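Local coordinates for protein putative methyltransferase (Porphyromonas gingivalis, PDB 3LL7) that probably acts as a methyltransferase, transferring a methyl group to a substrate that has not been established, at residues D27-G32 and A42-Q47; I48-R53 and L67-R72. All blocks are in the same frame, centred on the assembly; numbering follows the deposited sequence.

Contact 1. Residues D27-G32 and A42-Q47; sequences DRILLG and AAVATQ
Ile29 and Leu30 meet Ala45 from neighbouring positions of one short helix, and the methyl of the alanine is the point on which both converge. Leu30 brings the tip of a single branch: its CD1 lies 3.5 Å from Ala45 CB, tighter than usual for two carbons, and the same methyl reaches back to Ala42 N. Leu30 CG sits away from a staggered position (chi1 -99°), which suggests some strain beside this close contact. Ile29 uses its short branch instead. With CG2 anti to the backbone N, that methyl is 3.9 Å from Ala45 N and also touches the alanine CB. The same methyl also meets the neighbouring Val44, whose CG1 comes to 4.2 Å from Ile29 CG2.

The pattern is that of an antiparallel helix pair in the N-terminal helical domain of this protein family: the axes run at 167° and approach to 8.7 Å, a spacing to which the small Ala45 at the interface is well suited. Helix 8-20 packs on Val44 through Ile14 and Trp17, while Tyr21 and Gln24 touch Ile29. At the margin of the pair, Arg41 NH1 donates a hydrogen bond to Leu30 O. Farther round helix 38-57, Thr46 OG1 and Thr46 N both bond to Ala42 O, from opposite faces of its carbonyl plane.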
# COMPACT_ATOMS: atom_id res chain seq x y z
N ASP A 27 30.80 -8.99 10.49
CA ASP A 27 32.26 -8.87 10.45
C ASP A 27 32.92 -10.10 11.03
O ASP A 27 33.97 -10.54 10.54
CB ASP A 27 32.76 -7.60 11.14
CG ASP A 27 32.86 -6.41 10.17
OD1 ASP A 27 32.48 -6.53 8.98
OD2 ASP A 27 33.31 -5.32 10.60
N ARG A 28 32.31 -10.66 12.07
CA ARG A 28 32.88 -11.88 12.68
C ARG A 28 32.79 -13.05 11.70
O ARG A 28 33.73 -13.82 11.56
CB ARG A 28 32.23 -12.22 14.02
CG ARG A 28 32.83 -13.47 14.63
CD ARG A 28 32.60 -13.60 16.11
NE ARG A 28 33.19 -14.86 16.57
CZ ARG A 28 33.18 -15.29 17.83
NH1 ARG A 28 32.57 -14.60 18.78
NH2 ARG A 28 33.75 -16.45 18.14
N ILE A 29 31.66 -13.16 10.98
CA ILE A 29 31.54 -14.17 9.93
C ILE A 29 32.74 -14.10 8.99
O ILE A 29 33.38 -15.10 8.67
CB ILE A 29 30.24 -14.00 9.13
CG1 ILE A 29 29.02 -14.29 10.01
CG2 ILE A 29 30.27 -14.86 7.86
CD1 ILE A 29 28.88 -15.75 10.48
N LEU A 30 33.04 -12.87 8.57
CA LEU A 30 34.07 -12.60 7.59
C LEU A 30 35.49 -12.92 8.06
O LEU A 30 36.24 -13.63 7.38
CB LEU A 30 33.98 -11.11 7.19
CG LEU A 30 33.25 -10.68 5.92
CD1 LEU A 30 32.00 -11.51 5.62
CD2 LEU A 30 32.94 -9.15 5.84
N LEU A 31 35.86 -12.47 9.25
CA LEU A 31 37.23 -12.64 9.72
C LEU A 31 37.30 -13.55 10.93
O LEU A 31 38.32 -13.61 11.61
CB LEU A 31 37.88 -11.28 10.03
CG LEU A 31 37.85 -10.20 8.94
CD1 LEU A 31 38.61 -8.96 9.40
CD2 LEU A 31 38.41 -10.72 7.61
N GLY A 32 36.22 -14.29 11.19
CA GLY A 32 36.15 -15.10 12.40
C GLY A 32 36.03 -16.61 12.26
O GLY A 32 36.16 -17.18 11.17
N ALA A 42 30.91 -13.76 2.58
CA ALA A 42 30.10 -12.58 2.27
C ALA A 42 28.60 -12.92 2.14
O ALA A 42 27.75 -12.20 2.69
CB ALA A 42 30.61 -11.83 1.00
N ALA A 43 28.29 -14.00 1.41
CA ALA A 43 26.90 -14.41 1.23
C ALA A 43 26.26 -14.73 2.59
O ALA A 43 25.12 -14.35 2.83
CB ALA A 43 26.82 -15.64 0.30
N VAL A 44 26.97 -15.48 3.45
CA VAL A 44 26.44 -15.78 4.78
C VAL A 44 26.29 -14.50 5.62
O VAL A 44 25.25 -14.28 6.25
CB VAL A 44 27.30 -16.85 5.55
CG1 VAL A 44 26.79 -17.00 6.98
CG2 VAL A 44 27.27 -18.21 4.80
N ALA A 45 27.33 -13.66 5.64
CA ALA A 45 27.26 -12.38 6.34
C ALA A 45 26.09 -11.54 5.86
O ALA A 45 25.40 -10.93 6.67
CB ALA A 45 28.56 -11.59 6.20
N THR A 46 25.87 -11.53 4.55
CA THR A 46 24.77 -10.77 3.96
C THR A 46 23.42 -11.24 4.51
O THR A 46 22.58 -10.40 4.83
CB THR A 46 24.80 -10.81 2.42
OG1 THR A 46 26.00 -10.18 1.94
CG2 THR A 46 23.60 -10.09 1.82
N GLN A 47 23.21 -12.56 4.57
CA GLN A 47 21.95 -13.12 5.11
C GLN A 47 21.76 -12.75 6.58
O GLN A 47 20.67 -12.30 6.98
CB GLN A 47 21.87 -14.64 4.94
CG GLN A 47 21.81 -15.11 3.50
CD GLN A 47 20.65 -14.50 2.73
OE1 GLN A 47 19.49 -14.76 3.05
NE2 GLN A 47 20.95 -13.70 1.71

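Contact 2. Residues I48-R53 and L67-R72; sequences IELWPR and LYIPSR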
# COMPACT_ATOMS: atom_id res chain seq x y z
N ILE A 48 22.83 -12.89 7.37
CA ILE A 48 22.78 -12.48 8.76
C ILE A 48 22.49 -10.97 8.90
O ILE A 48 21.61 -10.59 9.66
CB ILE A 48 24.06 -12.92 9.54
CG1 ILE A 48 24.10 -14.45 9.61
CG2 ILE A 48 24.09 -12.28 10.93
CD1 ILE A 48 25.44 -15.06 10.08
N GLU A 49 23.22 -10.14 8.14
CA GLU A 49 23.06 -8.66 8.22
C GLU A 49 21.62 -8.24 8.03
O GLU A 49 21.13 -7.38 8.75
CB GLU A 49 23.98 -7.90 7.23
CG GLU A 49 24.16 -6.36 7.50
CD GLU A 49 23.10 -5.45 6.83
OE1 GLU A 49 22.41 -5.89 5.88
OE2 GLU A 49 22.95 -4.27 7.26
N LEU A 50 20.94 -8.84 7.07
CA LEU A 50 19.60 -8.35 6.71
C LEU A 50 18.47 -9.09 7.41
O LEU A 50 17.31 -8.75 7.22
CB LEU A 50 19.41 -8.34 5.17
CG LEU A 50 19.48 -9.64 4.38
CD1 LEU A 50 18.28 -10.52 4.68
CD2 LEU A 50 19.59 -9.37 2.86
N TRP A 51 18.79 -10.10 8.22
CA TRP A 51 17.71 -10.84 8.91
C TRP A 51 16.83 -9.97 9.83
O TRP A 51 15.60 -10.12 9.82
CB TRP A 51 18.23 -12.09 9.64
CG TRP A 51 17.26 -13.22 9.54
CD1 TRP A 51 16.39 -13.64 10.51
CD2 TRP A 51 17.01 -14.04 8.39
NE1 TRP A 51 15.63 -14.68 10.04
CE2 TRP A 51 15.98 -14.95 8.74
CE3 TRP A 51 17.56 -14.10 7.09
CZ2 TRP A 51 15.49 -15.92 7.84
CZ3 TRP A 51 17.07 -15.07 6.20
CH2 TRP A 51 16.04 -15.97 6.58
N PRO A 52 17.45 -9.06 10.64
CA PRO A 52 16.58 -8.19 11.45
C PRO A 52 15.59 -7.39 10.60
O PRO A 52 14.42 -7.29 10.97
CB PRO A 52 17.58 -7.27 12.17
CG PRO A 52 18.85 -8.08 12.24
CD PRO A 52 18.88 -8.80 10.91
N ARG A 53 16.05 -6.86 9.46
CA ARG A 53 15.18 -6.07 8.56
C ARG A 53 14.14 -6.94 7.85
O ARG A 53 13.03 -6.48 7.59
CB ARG A 53 15.99 -5.23 7.57
CG ARG A 53 16.71 -4.02 8.23
CD ARG A 53 17.23 -2.98 7.21
NE ARG A 53 18.17 -3.55 6.23
CZ ARG A 53 19.46 -3.78 6.46
NH1 ARG A 53 20.00 -3.51 7.64
NH2 ARG A 53 20.22 -4.30 5.50
N LEU A 67 15.06 -20.17 3.76
CA LEU A 67 14.73 -19.02 2.88
C LEU A 67 16.00 -18.24 2.65
O LEU A 67 16.79 -18.03 3.59
CB LEU A 67 13.65 -18.07 3.45
CG LEU A 67 12.19 -18.51 3.41
CD1 LEU A 67 11.33 -17.34 3.81
CD2 LEU A 67 11.72 -19.05 2.04
N TYR A 68 16.20 -17.84 1.39
CA TYR A 68 17.37 -17.11 0.98
C TYR A 68 16.93 -15.79 0.34
O TYR A 68 16.17 -15.80 -0.63
CB TYR A 68 18.17 -17.93 -0.03
CG TYR A 68 19.43 -17.24 -0.46
CD1 TYR A 68 20.54 -17.20 0.39
CD2 TYR A 68 19.53 -16.63 -1.70
CE1 TYR A 68 21.71 -16.56 0.01
CE2 TYR A 68 20.72 -15.98 -2.10
CZ TYR A 68 21.80 -15.93 -1.23
OH TYR A 68 22.97 -15.31 -1.58
N ILE A 69 17.43 -14.68 0.88
CA ILE A 69 17.10 -13.33 0.36
C ILE A 69 18.09 -12.89 -0.70
O ILE A 69 19.27 -12.73 -0.40
CB ILE A 69 17.03 -12.30 1.49
CG1 ILE A 69 16.06 -12.79 2.57
CG2 ILE A 69 16.63 -10.90 0.96
CD1 ILE A 69 14.64 -13.09 2.05
N PRO A 70 17.62 -12.67 -1.95
CA PRO A 70 18.60 -12.50 -3.03
C PRO A 70 19.43 -11.24 -2.85
O PRO A 70 20.62 -11.26 -3.16
CB PRO A 70 17.74 -12.43 -4.30
CG PRO A 70 16.36 -12.05 -3.85
CD PRO A 70 16.23 -12.58 -2.43
N SER A 71 18.82 -10.18 -2.33
CA SER A 71 19.51 -8.91 -2.08
C SER A 71 18.75 -8.02 -1.09
O SER A 71 17.53 -8.16 -0.90
CB SER A 71 19.76 -8.15 -3.40
OG SER A 71 18.54 -7.80 -4.05
N ARG A 72 19.48 -7.11 -0.45
CA ARG A 72 18.87 -6.00 0.31
C ARG A 72 17.97 -5.17 -0.61
O ARG A 72 16.86 -4.78 -0.23
CB ARG A 72 19.96 -5.11 0.93
CG ARG A 72 20.96 -5.87 1.80
CD ARG A 72 22.28 -5.11 1.95
NE ARG A 72 22.05 -3.73 2.36
CZ ARG A 72 23.00 -2.81 2.51
NH1 ARG A 72 24.28 -3.09 2.28
NH2 ARG A 72 22.66 -1.59 2.88
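Leu50 pushes its forked end against Ile69, and the two branches of the leucine settle on different parts of the isoleucine. Leu50 CD1 rests 3.8 Å from Ile69 CG1 and lies nearly as close to Ile69 CB, whereas its other branch, CD2, meets Ile69 CG2. The CD2 methyl thus enters a recess with Ile69 CG2 on one part of its wall and the aliphatic start of Arg72 on another, at 3.9 Å from Arg72 CG. The first torsion (chi1 61°) sets Leu50 CG between the backbone N and the carbonyl carbon, and the fork starts from there.

Next along the helix comes the broad indole of Trp51. Its CZ3 makes a looser contact with Ile69 CG1, which is thereby the bump in a cleft between leucine and indole, and its CH2 corner comes 3.7 Å from Leu67 O, which lies at the ring edge near its plane. Ala62 O accepts a hydrogen bond from Trp51 NE1. Here a kinked part of helix 38-57 packs against an irregular connection leading into helix 72-77, where Ser71 is the N-cap and its OG accepts from Ser74 N. Leu67 touches Asn134 and Leu138, and Pro70 touches Ala130, all on helix 125-138, so the connection lies between the N-terminal helices and that helix.

Charged side chains line the other margin. Arg53 grips Glu49 end-on, NH2 at 2.7 Å from Glu49 OE1 and NH1 at 3.1 Å from Glu49 OE2. Arg72 crosses Glu49 at about a right angle, with its CD 4.0 Å from Glu49 OE1. Arg53 NH2 also stands only 3.7 Å from Arg72 NE, a like-charge approach that the nearby carboxylate would be expected to ease.

In the fold
From the N terminus the chain passes through helix 8-20 and then helix 26-31. A loop of residues 32-37 turns it back, and contact 1 closes that short excursion by setting helix 26-31 against the first part of helix 38-57. The same helix carries on directly into contact 2, which closes a longer loop through helix 59-62 to the connection at 67-72. The two closures follow in series, neither enclosing nor crossing the other, with centres about 12 Å apart. They also touch: Ile29 CD1 packs on Ile48 CD1, and Gln47 NE2 probably hydrogen-bonds to Ile69 O. Helix 38-57 thereby joins the N-terminal helices to the approach to helix 72-77.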